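Local coordinates for protein streptomycin 3''-adenylyltransferase (Enterococcus faecalis, PDB 6XZ0) that transfers the AMP group of ATP to the 9-hydroxyl of spectinomycin, releasing diphosphate and making bacteria resistant to spectinomycin but not to streptomycin, at residues Leu6-Gln11 and Asn81-Glu86; Leu47-Val52 and Ile85-Ile90; Ser73-Asp78 and Phe106-Trp111. All coordinates share one frame; numbering follows the deposited sequence.

Interaction 1 of 3, residues Leu6-Gln11 and Asn81-Glu86. With SCM (spectinomycin), chain B.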
loop_
_atom_site.group_PDB
_atom_site.type_symbol
_atom_site.label_atom_id
_atom_site.label_comp_id
_atom_site.label_asym_id
_atom_site.label_seq_id
_atom_site.Cartn_x
_atom_site.Cartn_y
_atom_site.Cartn_z
ATOM N N LEU A 6 -9.965 12.071 17.156
ATOM C CA LEU A 6 -8.640 11.476 17.057
ATOM C C LEU A 6 -7.798 12.243 16.050
ATOM O O LEU A 6 -8.279 12.604 14.972
ATOM C CB LEU A 6 -8.717 10.000 16.635
ATOM C CG LEU A 6 -9.099 8.947 17.678
ATOM C CD1 LEU A 6 -8.711 7.559 17.192
ATOM C CD2 LEU A 6 -8.450 9.243 19.017
ATOM N N ASN A 7 -6.541 12.488 16.406
ATOM C CA ASN A 7 -5.546 12.984 15.468
ATOM C C ASN A 7 -4.541 11.869 15.185
ATOM O O ASN A 7 -4.635 10.765 15.728
ATOM C CB ASN A 7 -4.886 14.266 15.996
ATOM C CG ASN A 7 -3.804 14.010 17.038
ATOM O OD1 ASN A 7 -3.702 12.926 17.613
ATOM N ND2 ASN A 7 -2.992 15.030 17.294
ATOM N N THR A 8 -3.563 12.168 14.329
ATOM C CA THR A 8 -2.702 11.105 13.822
ATOM C C THR A 8 -1.756 10.566 14.890
ATOM O O THR A 8 -1.354 9.400 14.816
ATOM C CB THR A 8 -1.912 11.593 12.609
ATOM O OG1 THR A 8 -0.703 12.223 13.042
ATOM C CG2 THR A 8 -2.735 12.588 11.809
ATOM N N TYR A 9 -1.384 11.380 15.882
ATOM C CA TYR A 9 -0.564 10.855 16.970
ATOM C C TYR A 9 -1.314 9.781 17.742
ATOM O O TYR A 9 -0.746 8.734 18.079
ATOM C CB TYR A 9 -0.133 11.970 17.917
ATOM C CG TYR A 9 0.487 11.443 19.197
ATOM C CD1 TYR A 9 1.787 10.953 19.212
ATOM C CD2 TYR A 9 -0.232 11.424 20.387
ATOM C CE1 TYR A 9 2.357 10.466 20.375
ATOM C CE2 TYR A 9 0.328 10.936 21.554
ATOM C CZ TYR A 9 1.622 10.460 21.542
ATOM O OH TYR A 9 2.183 9.974 22.701
ATOM N N GLU A 10 -2.589 10.031 18.048
ATOM C CA GLU A 10 -3.408 9.004 18.677
ATOM C C GLU A 10 -3.540 7.785 17.773
ATOM O O GLU A 10 -3.472 6.645 18.244
ATOM C CB GLU A 10 -4.782 9.577 19.035
ATOM C CG GLU A 10 -4.753 10.549 20.212
ATOM C CD GLU A 10 -5.836 11.612 20.136
ATOM O OE1 GLU A 10 -5.638 12.624 19.433
ATOM O OE2 GLU A 10 -6.886 11.440 20.787
ATOM N N GLN A 11 -3.694 8.008 16.465
ATOM C CA GLN A 11 -3.809 6.897 15.523
ATOM C C GLN A 11 -2.573 6.005 15.566
ATOM O O GLN A 11 -2.684 4.775 15.622
ATOM C CB GLN A 11 -4.037 7.432 14.110
ATOM C CG GLN A 11 -5.458 7.896 13.836
ATOM C CD GLN A 11 -5.678 8.259 12.381
ATOM O OE1 GLN A 11 -5.221 9.303 11.913
ATOM N NE2 GLN A 11 -6.382 7.399 11.655
ATOM N N ASN A 81 -10.343 14.673 9.379
ATOM C CA ASN A 81 -8.888 14.673 9.484
ATOM C C ASN A 81 -8.304 13.273 9.596
ATOM O O ASN A 81 -7.095 13.106 9.400
ATOM C CB ASN A 81 -8.448 15.508 10.689
ATOM C CG ASN A 81 -8.140 16.946 10.321
ATOM O OD1 ASN A 81 -9.043 17.765 10.157
ATOM N ND2 ASN A 81 -6.856 17.260 10.190
ATOM N N LEU A 82 -9.125 12.275 9.919
ATOM C CA LEU A 82 -8.646 10.901 9.982
ATOM C C LEU A 82 -8.084 10.479 8.629
ATOM O O LEU A 82 -8.573 10.898 7.576
ATOM C CB LEU A 82 -9.779 9.959 10.394
ATOM C CG LEU A 82 -10.343 10.044 11.814
ATOM C CD1 LEU A 82 -11.851 9.826 11.797
ATOM C CD2 LEU A 82 -9.665 9.029 12.720
ATOM N N ARG A 83 -7.040 9.656 8.661
ATOM C CA ARG A 83 -6.431 9.126 7.451
ATOM C C ARG A 83 -6.525 7.607 7.452
ATOM O O ARG A 83 -6.627 6.975 8.508
ATOM C CB ARG A 83 -4.968 9.567 7.321
ATOM C CG ARG A 83 -4.100 9.239 8.521
ATOM C CD ARG A 83 -2.764 9.959 8.429
ATOM N NE ARG A 83 -2.882 11.382 8.734
ATOM C CZ ARG A 83 -2.044 12.314 8.290
ATOM N NH1 ARG A 83 -1.024 11.978 7.511
ATOM N NH2 ARG A 83 -2.228 13.584 8.622
ATOM N N TYR A 84 -6.502 7.031 6.251
ATOM C CA TYR A 84 -6.623 5.587 6.112
ATOM C C TYR A 84 -5.491 4.877 6.840
ATOM O O TYR A 84 -4.360 5.368 6.912
ATOM C CB TYR A 84 -6.611 5.179 4.638
ATOM C CG TYR A 84 -7.743 5.746 3.817
ATOM C CD1 TYR A 84 -9.066 5.490 4.146
ATOM C CD2 TYR A 84 -7.485 6.532 2.701
ATOM C CE1 TYR A 84 -10.103 6.007 3.390
ATOM C CE2 TYR A 84 -8.511 7.051 1.941
ATOM C CZ TYR A 84 -9.817 6.787 2.288
ATOM O OH TYR A 84 -10.832 7.311 1.525
ATOM N N ILE A 85 -5.806 3.706 7.380
ATOM C CA ILE A 85 -4.825 2.848 8.030
ATOM C C ILE A 85 -4.737 1.554 7.233
ATOM O O ILE A 85 -5.732 0.832 7.093
ATOM C CB ILE A 85 -5.180 2.581 9.500
ATOM C CG1 ILE A 85 -4.832 3.808 10.345
ATOM C CG2 ILE A 85 -4.446 1.349 10.014
ATOM C CD1 ILE A 85 -5.123 3.642 11.813
ATOM N N GLU A 86 -3.548 1.277 6.703
ATOM C CA GLU A 86 -3.276 0.091 5.899
ATOM C C GLU A 86 -2.151 -0.678 6.579
ATOM O O GLU A 86 -1.002 -0.223 6.595
ATOM C CB GLU A 86 -2.897 0.484 4.471
ATOM C CG GLU A 86 -3.311 -0.508 3.401
ATOM C CD GLU A 86 -3.042 0.013 2.003
ATOM O OE1 GLU A 86 -3.604 1.068 1.643
ATOM O OE2 GLU A 86 -2.262 -0.627 1.267
HETATM O O1 SCM B . -6.881 2.764 -0.697
HETATM C C2 SCM B . -8.042 3.453 -0.194
HETATM C C2M SCM B . -8.142 3.128 1.274
HETATM C C3 SCM B . -9.253 3.018 -0.995
HETATM C C4 SCM B . -9.009 3.224 -2.466
HETATM O O4 SCM B . -9.824 3.762 -3.179
HETATM C C5 SCM B . -7.645 2.709 -2.974
HETATM O O5 SCM B . -7.365 3.260 -4.219
HETATM C C6 SCM B . -6.529 3.133 -2.011
HETATM O O1B SCM B . -7.775 1.303 -3.106
HETATM O O2B SCM B . -5.340 2.443 -2.297
HETATM C C7 SCM B . -6.522 0.638 -3.338
HETATM C C8 SCM B . -6.767 -0.870 -3.330
HETATM N N8 SCM B . -7.594 -1.287 -4.468
HETATM C C8M SCM B . -9.010 -1.443 -4.142
HETATM C C9 SCM B . -5.442 -1.628 -3.413
HETATM O O9 SCM B . -4.859 -1.420 -4.695
HETATM C C10 SCM B . -4.480 -1.195 -2.308
HETATM N N10 SCM B . -3.261 -2.015 -2.398
HETATM C C1M SCM B . -2.191 -1.409 -3.190
HETATM C C11 SCM B . -4.216 0.310 -2.371
HETATM O O11 SCM B . -3.365 0.699 -1.297
HETATM C C12 SCM B . -5.550 1.025 -2.237
#

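Interaction 2 of 3, residues Leu47-Val52 and Ile85-Ile90. With SCM (spectinomycin), chain B.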
loop_
_atom_site.group_PDB
_atom_site.type_symbol
_atom_site.label_atom_id
_atom_site.label_comp_id
_atom_site.label_asym_id
_atom_site.label_seq_id
_atom_site.Cartn_x
_atom_site.Cartn_y
_atom_site.Cartn_z
ATOM N N LEU A 47 -1.407 6.037 6.431
ATOM C CA LEU A 47 -0.584 5.382 7.447
ATOM C C LEU A 47 -0.409 3.916 7.066
ATOM O O LEU A 47 -1.293 3.091 7.309
ATOM C CB LEU A 47 -1.229 5.523 8.819
ATOM C CG LEU A 47 -1.175 6.928 9.412
ATOM C CD1 LEU A 47 -1.943 6.985 10.717
ATOM C CD2 LEU A 47 0.264 7.376 9.602
ATOM N N ASP A 48 0.742 3.590 6.486
ATOM C CA ASP A 48 1.047 2.232 6.045
ATOM C C ASP A 48 1.927 1.558 7.091
ATOM O O ASP A 48 3.110 1.886 7.221
ATOM C CB ASP A 48 1.729 2.247 4.679
ATOM C CG ASP A 48 1.075 3.213 3.712
ATOM O OD1 ASP A 48 -0.165 3.168 3.570
ATOM O OD2 ASP A 48 1.805 4.016 3.092
ATOM N N PHE A 49 1.351 0.615 7.830
ATOM C CA PHE A 49 2.078 -0.145 8.834
ATOM C C PHE A 49 2.531 -1.485 8.267
ATOM O O PHE A 49 1.864 -2.080 7.415
ATOM C CB PHE A 49 1.217 -0.388 10.077
ATOM C CG PHE A 49 0.888 0.857 10.846
ATOM C CD1 PHE A 49 -0.324 1.501 10.659
ATOM C CD2 PHE A 49 1.786 1.381 11.762
ATOM C CE1 PHE A 49 -0.632 2.647 11.370
ATOM C CE2 PHE A 49 1.484 2.525 12.476
ATOM C CZ PHE A 49 0.273 3.158 12.278
ATOM N N LEU A 50 3.675 -1.958 8.754
ATOM C CA LEU A 50 4.171 -3.294 8.455
ATOM C C LEU A 50 4.486 -3.992 9.768
ATOM O O LEU A 50 5.212 -3.449 10.605
ATOM C CB LEU A 50 5.414 -3.252 7.559
ATOM C CG LEU A 50 6.097 -4.600 7.310
ATOM C CD1 LEU A 50 5.107 -5.609 6.744
ATOM C CD2 LEU A 50 7.290 -4.439 6.382
ATOM N N VAL A 51 3.936 -5.191 9.946
ATOM C CA VAL A 51 4.039 -5.938 11.194
ATOM C C VAL A 51 4.671 -7.289 10.898
ATOM O O VAL A 51 4.249 -7.987 9.968
ATOM C CB VAL A 51 2.661 -6.112 11.859
ATOM C CG1 VAL A 51 2.759 -7.032 13.065
ATOM C CG2 VAL A 51 2.092 -4.760 12.255
ATOM N N VAL A 52 5.680 -7.654 11.684
ATOM C CA VAL A 52 6.355 -8.941 11.568
ATOM C C VAL A 52 6.003 -9.774 12.790
ATOM O O VAL A 52 6.165 -9.319 13.929
ATOM C CB VAL A 52 7.878 -8.773 11.440
ATOM C CG1 VAL A 52 8.532 -10.108 11.110
ATOM C CG2 VAL A 52 8.208 -7.730 10.386
ATOM N N ILE A 85 -5.806 3.706 7.380
ATOM C CA ILE A 85 -4.825 2.848 8.030
ATOM C C ILE A 85 -4.737 1.554 7.233
ATOM O O ILE A 85 -5.732 0.832 7.093
ATOM C CB ILE A 85 -5.180 2.581 9.500
ATOM C CG1 ILE A 85 -4.832 3.808 10.345
ATOM C CG2 ILE A 85 -4.446 1.349 10.014
ATOM C CD1 ILE A 85 -5.123 3.642 11.813
ATOM N N GLU A 86 -3.548 1.277 6.703
ATOM C CA GLU A 86 -3.276 0.091 5.899
ATOM C C GLU A 86 -2.151 -0.678 6.579
ATOM O O GLU A 86 -1.002 -0.223 6.595
ATOM C CB GLU A 86 -2.897 0.484 4.471
ATOM C CG GLU A 86 -3.311 -0.508 3.401
ATOM C CD GLU A 86 -3.042 0.013 2.003
ATOM O OE1 GLU A 86 -3.604 1.068 1.643
ATOM O OE2 GLU A 86 -2.262 -0.627 1.267
ATOM N N LEU A 87 -2.481 -1.834 7.153
ATOM C CA LEU A 87 -1.519 -2.645 7.887
ATOM C C LEU A 87 -1.482 -4.042 7.291
ATOM O O LEU A 87 -2.528 -4.672 7.099
ATOM C CB LEU A 87 -1.868 -2.700 9.385
ATOM C CG LEU A 87 -1.049 -3.574 10.346
ATOM C CD1 LEU A 87 -1.141 -3.007 11.751
ATOM C CD2 LEU A 87 -1.506 -5.025 10.368
ATOM N N THR A 88 -0.275 -4.523 7.009
ATOM C CA THR A 88 -0.051 -5.877 6.530
ATOM C C THR A 88 0.835 -6.620 7.519
ATOM O O THR A 88 1.807 -6.060 8.037
ATOM C CB THR A 88 0.599 -5.884 5.140
ATOM O OG1 THR A 88 2.024 -5.844 5.274
ATOM C CG2 THR A 88 0.142 -4.678 4.334
ATOM N N ILE A 89 0.494 -7.880 7.782
ATOM C CA ILE A 89 1.251 -8.735 8.689
ATOM C C ILE A 89 1.934 -9.821 7.874
ATOM O O ILE A 89 1.288 -10.504 7.069
ATOM C CB ILE A 89 0.355 -9.358 9.773
ATOM C CG1 ILE A 89 -0.290 -8.270 10.626
ATOM C CG2 ILE A 89 1.162 -10.300 10.654
ATOM C CD1 ILE A 89 -1.041 -8.810 11.816
ATOM N N ILE A 90 3.237 -9.983 8.084
ATOM C CA ILE A 90 3.991 -11.069 7.480
ATOM C C ILE A 90 4.665 -11.870 8.587
ATOM O O ILE A 90 4.858 -11.395 9.710
ATOM C CB ILE A 90 5.034 -10.572 6.458
ATOM C CG1 ILE A 90 6.261 -10.008 7.175
ATOM C CG2 ILE A 90 4.425 -9.533 5.528
ATOM C CD1 ILE A 90 7.378 -9.609 6.246
HETATM O O1 SCM B . -6.881 2.764 -0.697
HETATM C C2 SCM B . -8.042 3.453 -0.194
HETATM C C2M SCM B . -8.142 3.128 1.274
HETATM C C3 SCM B . -9.253 3.018 -0.995
HETATM C C4 SCM B . -9.009 3.224 -2.466
HETATM O O4 SCM B . -9.824 3.762 -3.179
HETATM C C5 SCM B . -7.645 2.709 -2.974
HETATM O O5 SCM B . -7.365 3.260 -4.219
HETATM C C6 SCM B . -6.529 3.133 -2.011
HETATM O O1B SCM B . -7.775 1.303 -3.106
HETATM O O2B SCM B . -5.340 2.443 -2.297
HETATM C C7 SCM B . -6.522 0.638 -3.338
HETATM C C8 SCM B . -6.767 -0.870 -3.330
HETATM N N8 SCM B . -7.594 -1.287 -4.468
HETATM C C8M SCM B . -9.010 -1.443 -4.142
HETATM C C9 SCM B . -5.442 -1.628 -3.413
HETATM O O9 SCM B . -4.859 -1.420 -4.695
HETATM C C10 SCM B . -4.480 -1.195 -2.308
HETATM N N10 SCM B . -3.261 -2.015 -2.398
HETATM C C1M SCM B . -2.191 -1.409 -3.190
HETATM C C11 SCM B . -4.216 0.310 -2.371
HETATM O O11 SCM B . -3.365 0.699 -1.297
HETATM C C12 SCM B . -5.550 1.025 -2.237
#

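Interaction 3 of 3, residues Ser73-Asp78 and Phe106-Trp111. With SCM (spectinomycin), chain B.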
loop_
_atom_site.group_PDB
_atom_site.type_symbol
_atom_site.label_atom_id
_atom_site.label_comp_id
_atom_site.label_asym_id
_atom_site.label_seq_id
_atom_site.Cartn_x
_atom_site.Cartn_y
_atom_site.Cartn_z
ATOM N N SER A 73 -9.585 3.907 12.245
ATOM C CA SER A 73 -9.210 4.285 10.890
ATOM C C SER A 73 -10.267 5.176 10.245
ATOM O O SER A 73 -11.376 5.350 10.758
ATOM C CB SER A 73 -8.974 3.032 10.039
ATOM O OG SER A 73 -8.842 3.359 8.668
ATOM N N LYS A 74 -9.895 5.749 9.102
ATOM C CA LYS A 74 -10.772 6.630 8.342
ATOM C C LYS A 74 -11.544 5.830 7.300
ATOM O O LYS A 74 -10.957 5.042 6.551
ATOM C CB LYS A 74 -9.968 7.726 7.644
ATOM C CG LYS A 74 -10.765 8.492 6.594
ATOM C CD LYS A 74 -9.898 8.936 5.425
ATOM C CE LYS A 74 -10.709 9.739 4.417
ATOM N NZ LYS A 74 -9.851 10.392 3.386
ATOM N N LYS A 75 -12.854 6.046 7.244
ATOM C CA LYS A 75 -13.672 5.424 6.216
ATOM C C LYS A 75 -13.598 6.231 4.926
ATOM O O LYS A 75 -13.314 7.433 4.936
ATOM C CB LYS A 75 -15.117 5.287 6.693
ATOM C CG LYS A 75 -15.245 4.640 8.069
ATOM C CD LYS A 75 -14.413 3.365 8.163
ATOM C CE LYS A 75 -14.607 2.666 9.497
ATOM N NZ LYS A 75 -13.777 1.433 9.595
ATOM N N ILE A 76 -13.857 5.553 3.805
ATOM C CA ILE A 76 -13.597 6.141 2.491
ATOM C C ILE A 76 -14.399 7.418 2.278
ATOM O O ILE A 76 -13.927 8.354 1.621
ATOM C CB ILE A 76 -13.875 5.107 1.384
ATOM C CG1 ILE A 76 -13.269 3.755 1.761
ATOM C CG2 ILE A 76 -13.321 5.588 0.053
ATOM C CD1 ILE A 76 -13.629 2.637 0.810
ATOM N N GLY A 77 -15.607 7.490 2.828
ATOM C CA GLY A 77 -16.405 8.691 2.696
ATOM C C GLY A 77 -16.175 9.744 3.752
ATOM O O GLY A 77 -16.714 10.849 3.637
ATOM N N ASP A 78 -15.381 9.435 4.777
ATOM C CA ASP A 78 -15.148 10.354 5.884
ATOM C C ASP A 78 -14.501 11.648 5.408
ATOM O O ASP A 78 -13.357 11.646 4.942
ATOM C CB ASP A 78 -14.274 9.692 6.951
ATOM C CG ASP A 78 -14.454 10.315 8.320
ATOM O OD1 ASP A 78 -14.136 9.648 9.327
ATOM O OD2 ASP A 78 -14.921 11.470 8.392
ATOM N N PHE A 106 -1.921 -11.481 7.066
ATOM C CA PHE A 106 -3.068 -10.651 7.406
ATOM C C PHE A 106 -2.952 -9.323 6.673
ATOM O O PHE A 106 -1.851 -8.882 6.332
ATOM C CB PHE A 106 -3.158 -10.435 8.923
ATOM C CG PHE A 106 -4.187 -9.423 9.338
ATOM C CD1 PHE A 106 -5.524 -9.772 9.431
ATOM C CD2 PHE A 106 -3.817 -8.122 9.642
ATOM C CE1 PHE A 106 -6.474 -8.842 9.814
ATOM C CE2 PHE A 106 -4.760 -7.188 10.027
ATOM C CZ PHE A 106 -6.089 -7.547 10.113
ATOM N N ILE A 107 -4.100 -8.694 6.430
ATOM C CA ILE A 107 -4.146 -7.396 5.765
ATOM C C ILE A 107 -5.367 -6.635 6.256
ATOM O O ILE A 107 -6.489 -7.149 6.219
ATOM C CB ILE A 107 -4.181 -7.534 4.228
ATOM C CG1 ILE A 107 -4.487 -6.184 3.574
ATOM C CG2 ILE A 107 -5.210 -8.571 3.800
ATOM C CD1 ILE A 107 -3.406 -5.148 3.766
ATOM N N TYR A 108 -5.151 -5.409 6.725
ATOM C CA TYR A 108 -6.242 -4.473 6.947
ATOM C C TYR A 108 -6.234 -3.424 5.845
ATOM O O TYR A 108 -5.176 -2.913 5.463
ATOM C CB TYR A 108 -6.154 -3.788 8.315
ATOM C CG TYR A 108 -7.362 -2.916 8.611
ATOM C CD1 TYR A 108 -8.486 -3.442 9.235
ATOM C CD2 TYR A 108 -7.383 -1.572 8.251
ATOM C CE1 TYR A 108 -9.594 -2.652 9.499
ATOM C CE2 TYR A 108 -8.485 -0.778 8.509
ATOM C CZ TYR A 108 -9.586 -1.322 9.134
ATOM O OH TYR A 108 -10.685 -0.535 9.395
ATOM N N GLY A 109 -7.420 -3.114 5.337
ATOM C CA GLY A 109 -7.593 -2.086 4.334
ATOM C C GLY A 109 -9.045 -1.673 4.263
ATOM O O GLY A 109 -9.934 -2.525 4.370
ATOM N N GLU A 110 -9.311 -0.379 4.095
ATOM C CA GLU A 110 -10.691 0.086 4.137
ATOM C C GLU A 110 -11.447 -0.198 2.846
ATOM O O GLU A 110 -12.682 -0.143 2.842
ATOM C CB GLU A 110 -10.735 1.581 4.469
ATOM C CG GLU A 110 -11.824 1.928 5.469
ATOM C CD GLU A 110 -11.393 1.667 6.898
ATOM O OE1 GLU A 110 -10.683 2.519 7.465
ATOM O OE2 GLU A 110 -11.758 0.607 7.452
ATOM N N TRP A 111 -10.746 -0.520 1.757
ATOM C CA TRP A 111 -11.435 -1.036 0.582
ATOM C C TRP A 111 -11.998 -2.430 0.816
ATOM O O TRP A 111 -12.833 -2.887 0.028
ATOM C CB TRP A 111 -10.495 -1.047 -0.628
ATOM C CG TRP A 111 -9.443 -2.116 -0.587
ATOM C CD1 TRP A 111 -9.511 -3.355 -1.158
ATOM C CD2 TRP A 111 -8.160 -2.037 0.046
ATOM N NE1 TRP A 111 -8.352 -4.054 -0.913
ATOM C CE2 TRP A 111 -7.508 -3.267 -0.176
ATOM C CE3 TRP A 111 -7.500 -1.048 0.782
ATOM C CZ2 TRP A 111 -6.229 -3.533 0.311
ATOM C CZ3 TRP A 111 -6.230 -1.314 1.262
ATOM C CH2 TRP A 111 -5.609 -2.546 1.027
HETATM O O1 SCM B . -6.881 2.764 -0.697
HETATM C C2 SCM B . -8.042 3.453 -0.194
HETATM C C2M SCM B . -8.142 3.128 1.274
HETATM C C3 SCM B . -9.253 3.018 -0.995
HETATM C C4 SCM B . -9.009 3.224 -2.466
HETATM O O4 SCM B . -9.824 3.762 -3.179
HETATM C C5 SCM B . -7.645 2.709 -2.974
HETATM O O5 SCM B . -7.365 3.260 -4.219
HETATM C C6 SCM B . -6.529 3.133 -2.011
HETATM O O1B SCM B . -7.775 1.303 -3.106
HETATM O O2B SCM B . -5.340 2.443 -2.297
HETATM C C7 SCM B . -6.522 0.638 -3.338
HETATM C C8 SCM B . -6.767 -0.870 -3.330
HETATM N N8 SCM B . -7.594 -1.287 -4.468
HETATM C C8M SCM B . -9.010 -1.443 -4.142
HETATM C C9 SCM B . -5.442 -1.628 -3.413
HETATM O O9 SCM B . -4.859 -1.420 -4.695
HETATM C C10 SCM B . -4.480 -1.195 -2.308
HETATM N N10 SCM B . -3.261 -2.015 -2.398
HETATM C C1M SCM B . -2.191 -1.409 -3.190
HETATM C C11 SCM B . -4.216 0.310 -2.371
HETATM O O11 SCM B . -3.365 0.699 -1.297
HETATM C C12 SCM B . -5.550 1.025 -2.237
#

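Interaction 1 of 3, residues Leu6-Gln11 and Asn81-Glu86
Gln11 and Arg83 make the polar part of this contact. The amide NE2 of Gln11 donates to the backbone O of Arg83 at 3.2 Å, meeting a lone pair in the carbonyl plane, with an N-H...O angle of 152°. That oxygen also lies close to the plane of the Gln11 amide, and a second bond from NE2 to Ile72 O helps fix the amide's rotation.

The remaining contacts are apolar or mixed. Leu82 CD2 lies 4.1 Å from Leu6 CB and 3.8 Å from Gln11 NE2, so one methyl touches both residues. Separately, the methyl CG2 of Thr8 meets Arg83 NE at 3.3 Å, approaching the guanidinium obliquely; with CG2 anti to the carbonyl carbon, the methyl rather than OG1 does the touching. The polar end of Arg83 is held by Lys42 O through NH1.

Within 6-11, Asn7 and Glu10 form a capping box: Glu10 N donates to Asn7 OD1 (3.1 Å) and Asn7 N to Glu10 OE1 (3.2 Å).

The first turn of helix 8-23 thus rests on the chain leading into strand 85-91, with Gln11 and Arg83 both touching Leu47 of the adjacent strand 47-53.

Interaction 2 of 3, residues Leu47-Val52 and Ile85-Ile90
Val51 and Leu87 form the apolar centre, Val51 CG2 lying 3.7 Å from Leu87 CD1. Phe49 CB packs on the same Leu87 methyl at 3.9 Å, while Val51 CB runs alongside Ile89 CG1. Leu87 has CG anti to its backbone N (chi1 176°), which carries CD1 in between Phe49 and Val51. Toward the start of the strands, Ile85 CG2 sits at the edge of the Phe49 ring, near its plane. Leu47, Phe49, Val51 and Ile85 on this face are covered by helix 8-23.

The other face is mostly apolar at its far end, where Leu50 CD1 lies against Ile90 CG2 and also meets the hydroxyl oxygen OG1 of Thr88, beneath helix 129-139.

Between the faces the backbones pair in parallel, with strand directions 15° apart. Five hydrogen bonds of 2.8 to 3.3 Å join them: Glu86 N to Leu47 O, Phe49 N to Glu86 O, Thr88 N to Phe49 O, Val51 N to Thr88 O and Ile90 N to Val51 O.

At the polar edge Asp48 and Glu86 point the same way, their carboxylate planes 58° apart and Asp48 OD1 4.5 Å from Glu86 OE1. Glu86 OE1 accepts a hydrogen bond from O11 of spectinomycin (3.0 Å), and the drug is also hydrogen-bonded to Asp180 OD2.

Strands 47-53 and 85-91, joined through helix 59-69, form a beta-alpha-beta unit of the nucleotidyltransferase domain, with Glu86 at the antibiotic site and Asp48 beside it on the same face.

Interaction 3 of 3, residues Ser73-Asp78 and Phe106-Trp111
This is a mainly polar contact between the loop that follows helix 59-69 and the end of strand 103-108 with the short 3-10 segment after it, and Glu110 is its hub. The Glu110 chain bends at chi2 (82°), bringing its buried carboxylate to the loop backbone. There Glu110 OE1 accepts a hydrogen bond from Ser73 OG and lies 2.7 Å from Lys74 O. The other oxygen, Glu110 OE2, forms a salt bridge with Lys75 NZ at 3.1 Å, the ammonium coming from above the carboxylate plane. Lys75 crosses Glu110 at about a right angle, and its NZ is also bonded to Arg70 O. Tyr108 OH donates to OE2 as well, and Gln113 NE2 adds a further bond. The distances to the Ser73 and Tyr108 hydroxyls are too short to be trusted in detail, but hydroxyl, ammonium and amide groups clearly surround the carboxylate.

Nearer the surface, Ile76 CD1 lies against the backbone of the 3-10 segment, 3.6 Å from Glu110 O and 4.3 Å from Trp111 CA. Residues Lys75 to Asp78 make a type I beta turn, closed by Asp78 N to Lys75 O.

The Trp111 indole is sandwiched: Gly109 C lies over one face, toward the rim, and spectinomycin C8 over the centre of the opposite face, 3.8 Å above the plane. The buried carboxylate thus holds the loop against the backbone that presents Trp111, an aromatic wall of the spectinomycin site.

Interaction 2 is the core contact, a parallel strand pair with an apolar face toward helix 8-23 and a face that runs from acidic to apolar; interactions 1 and 3 are only partly buried and join loops or a helix start to the sheet. Interactions 1 and 2 share Ile85 and Glu86 on strand 85-91, and Tyr84 O probably bonds to Leu47 N between them. Interaction 3 adds the antiparallel neighbour on the other side of that strand, with Leu87 O facing Tyr108 N at 2.7 Å. Repeated backbone bonds dominate interaction 2, a single amide-to-carbonyl bond with methyl contacts interaction 1, and a buried carboxylate interaction 3. Spectinomycin touches Tyr84, Glu86 and Trp111, drawing on all three.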